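PDB 7C8Z: salicylate 5-hydroxylase, large oxygenase component from Ralstonia sp., which uses iron, a [2Fe-2S] cluster and dioxygen to hydroxylate salicylate at position 5, giving gentisate in naphthalene degradation. Local coordinates for residues H206-D209 and R210-G214. Sequence-based numbering, arbitrary orientation.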
ATOM      1  N   HIS A 206      11.120  31.749 -28.450  1.00 46.22           N
ATOM      2  CA  HIS A 206      10.121  32.150 -29.430  1.00 50.22           C
ATOM      3  C   HIS A 206       8.838  31.334 -29.278  1.00 56.56           C
ATOM      4  O   HIS A 206       7.735  31.889 -29.298  1.00 66.30           O
ATOM      5  CB  HIS A 206      10.659  31.999 -30.843  1.00 46.31           C
ATOM      6  CG  HIS A 206       9.576  32.000 -31.880  1.00 58.01           C
ATOM      7  ND1 HIS A 206       8.971  33.157 -32.321  1.00 58.16           N
ATOM      8  CD2 HIS A 206       8.965  30.984 -32.537  1.00 58.88           C
ATOM      9  CE1 HIS A 206       8.048  32.858 -33.218  1.00 58.31           C
ATOM     10  NE2 HIS A 206       8.022  31.546 -33.368  1.00 58.32           N
ATOM     11  N   TYR A 207       8.955  30.018 -29.096  1.00 42.26           N
ATOM     12  CA  TYR A 207       7.752  29.200 -28.976  1.00 53.04           C
ATOM     13  C   TYR A 207       7.106  29.343 -27.600  1.00 58.95           C
ATOM     14  O   TYR A 207       5.868  29.331 -27.483  1.00 49.34           O
ATOM     15  CB  TYR A 207       8.096  27.747 -29.300  1.00 53.56           C
ATOM     16  CG  TYR A 207       8.552  27.608 -30.734  1.00 52.10           C
ATOM     17  CD1 TYR A 207       7.638  27.644 -31.777  1.00 47.78           C
ATOM     18  CD2 TYR A 207       9.899  27.490 -31.049  1.00 54.50           C
ATOM     19  CE1 TYR A 207       8.049  27.540 -33.090  1.00 54.95           C
ATOM     20  CE2 TYR A 207      10.320  27.386 -32.360  1.00 50.12           C
ATOM     21  CZ  TYR A 207       9.390  27.413 -33.376  1.00 60.70           C
ATOM     22  OH  TYR A 207       9.801  27.308 -34.686  1.00 77.26           O
ATOM     23  N   PHE A 208       7.927  29.481 -26.554  1.00 56.50           N
ATOM     24  CA  PHE A 208       7.417  29.821 -25.230  1.00 41.81           C
ATOM     25  C   PHE A 208       6.507  31.040 -25.304  1.00 44.32           C
ATOM     26  O   PHE A 208       5.355  31.002 -24.861  1.00 49.66           O
ATOM     27  CB  PHE A 208       8.579  30.072 -24.264  1.00 40.68           C
ATOM     28  CG  PHE A 208       8.142  30.387 -22.850  1.00 42.87           C
ATOM     29  CD1 PHE A 208       7.699  31.657 -22.502  1.00 51.68           C
ATOM     30  CD2 PHE A 208       8.184  29.410 -21.867  1.00 40.43           C
ATOM     31  CE1 PHE A 208       7.297  31.942 -21.205  1.00 58.67           C
ATOM     32  CE2 PHE A 208       7.788  29.690 -20.569  1.00 42.88           C
ATOM     33  CZ  PHE A 208       7.344  30.957 -20.239  1.00 50.06           C
ATOM     34  N   ASP A 209       7.026  32.144 -25.852  1.00 54.25           N
ATOM     35  CA  ASP A 209       6.226  33.354 -26.005  1.00 52.80           C
ATOM     36  C   ASP A 209       5.089  33.157 -26.996  1.00 45.11           C
ATOM     37  O   ASP A 209       4.066  33.840 -26.911  1.00 49.01           O
ATOM     38  CB  ASP A 209       7.124  34.511 -26.438  1.00 52.05           C
ATOM     39  CG  ASP A 209       8.230  34.794 -25.439  1.00 68.43           C
ATOM     40  OD1 ASP A 209       8.076  34.427 -24.253  1.00 75.51           O
ATOM     41  OD2 ASP A 209       9.256  35.382 -25.833  1.00 80.94           O
ATOM     42  N   ARG A 210       5.245  32.223 -27.932  1.00 40.88           N
ATOM     43  CA  ARG A 210       4.183  31.931 -28.879  1.00 49.76           C
ATOM     44  C   ARG A 210       2.942  31.417 -28.163  1.00 58.28           C
ATOM     45  O   ARG A 210       1.816  31.812 -28.496  1.00 69.27           O
ATOM     46  CB  ARG A 210       4.677  30.913 -29.905  1.00 41.00           C
ATOM     47  CG  ARG A 210       3.588  30.381 -30.788  1.00 40.91           C
ATOM     48  CD  ARG A 210       4.005  29.099 -31.465  1.00 47.64           C
ATOM     49  NE  ARG A 210       2.966  28.639 -32.375  1.00 53.66           N
ATOM     50  CZ  ARG A 210       2.134  27.639 -32.110  1.00 53.66           C
ATOM     51  NH1 ARG A 210       2.227  26.992 -30.958  1.00 51.25           N
ATOM     52  NH2 ARG A 210       1.213  27.285 -32.995  1.00 55.04           N
ATOM     53  N   VAL A 211       3.126  30.556 -27.156  1.00 56.92           N
ATOM     54  CA  VAL A 211       1.975  30.129 -26.366  1.00 50.68           C
ATOM     55  C   VAL A 211       1.593  31.203 -25.353  1.00 48.43           C
ATOM     56  O   VAL A 211       0.432  31.618 -25.274  1.00 50.80           O
ATOM     57  CB  VAL A 211       2.274  28.780 -25.685  1.00 44.26           C
ATOM     58  CG1 VAL A 211       1.367  28.585 -24.492  1.00 51.40           C
ATOM     59  CG2 VAL A 211       2.090  27.636 -26.664  1.00 50.34           C
ATOM     60  N   PHE A 212       2.562  31.667 -24.565  1.00 41.29           N
ATOM     61  CA  PHE A 212       2.336  32.717 -23.572  1.00 41.37           C
ATOM     62  C   PHE A 212       2.638  34.068 -24.218  1.00 55.03           C
ATOM     63  O   PHE A 212       3.701  34.661 -24.029  1.00 64.90           O
ATOM     64  CB  PHE A 212       3.198  32.479 -22.340  1.00 38.86           C
ATOM     65  CG  PHE A 212       3.014  31.124 -21.721  1.00 41.78           C
ATOM     66  CD1 PHE A 212       1.851  30.812 -21.033  1.00 34.92           C
ATOM     67  CD2 PHE A 212       4.008  30.164 -21.817  1.00 42.59           C
ATOM     68  CE1 PHE A 212       1.682  29.566 -20.457  1.00 35.84           C
ATOM     69  CE2 PHE A 212       3.846  28.914 -21.240  1.00 35.72           C
ATOM     70  CZ  PHE A 212       2.683  28.615 -20.563  1.00 33.78           C
ATOM     71  N   ASN A 213       1.678  34.560 -25.001  1.00 57.06           N
ATOM     72  CA  ASN A 213       1.898  35.734 -25.835  1.00 49.57           C
ATOM     73  C   ASN A 213       1.484  37.038 -25.164  1.00 53.82           C
ATOM     74  O   ASN A 213       1.345  38.056 -25.850  1.00 61.79           O
ATOM     75  CB  ASN A 213       1.162  35.585 -27.170  1.00 58.46           C
ATOM     76  CG  ASN A 213      -0.354  35.677 -27.030  1.00 62.10           C
ATOM     77  OD1 ASN A 213      -0.893  35.772 -25.924  1.00 69.19           O
ATOM     78  ND2 ASN A 213      -1.048  35.667 -28.163  1.00 51.04           N
ATOM     79  N   GLY A 214       1.299  37.039 -23.850  1.00 55.22           N
ATOM     80  CA  GLY A 214       0.951  38.236 -23.127  1.00 55.49           C
ATOM     81  C   GLY A 214      -0.512  38.354 -22.760  1.00 49.58           C
ATOM     82  O   GLY A 214      -0.852  39.173 -21.899  1.00 59.00           O
TER
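F208 O takes two backbone N-H groups at the C-terminal end of helix 196-211. The bond from F212 N is 2.9 Å long, nearly straight at 166°, and lies in the carbonyl plane. The second, from V211 N, is weak. One step back, Y207 O accepts V211 N at 3.0 Å, the regular i to i+4 helix bond. F212 is the first residue to leave helical backbone angles, so its bond to F208 closes the last turn. The same two residues pair through their rings. CG of F208 is anti to its backbone N (chi1 -178°), which turns the ring out from the helix, beside the F212 ring. CD2 of F212 sits over one face of the F208 ring, 3.8 Å from F208 CZ. The planes are oblique, at 48°. On another side, the extended chain of R210 brings CD to the edge of the Y207 ring, 3.9 Å from CD1. NH1 of R210 then hydrogen-bonds to Q334, while D209 forms a salt bridge with R181. The turn is wedged between two sheets. F208 and F212 reach A184 on strand 184-188 of one. Y207 and R210 meet the other at V322 of strand 321-326, V211 and F212 at I332 of strand 330-335.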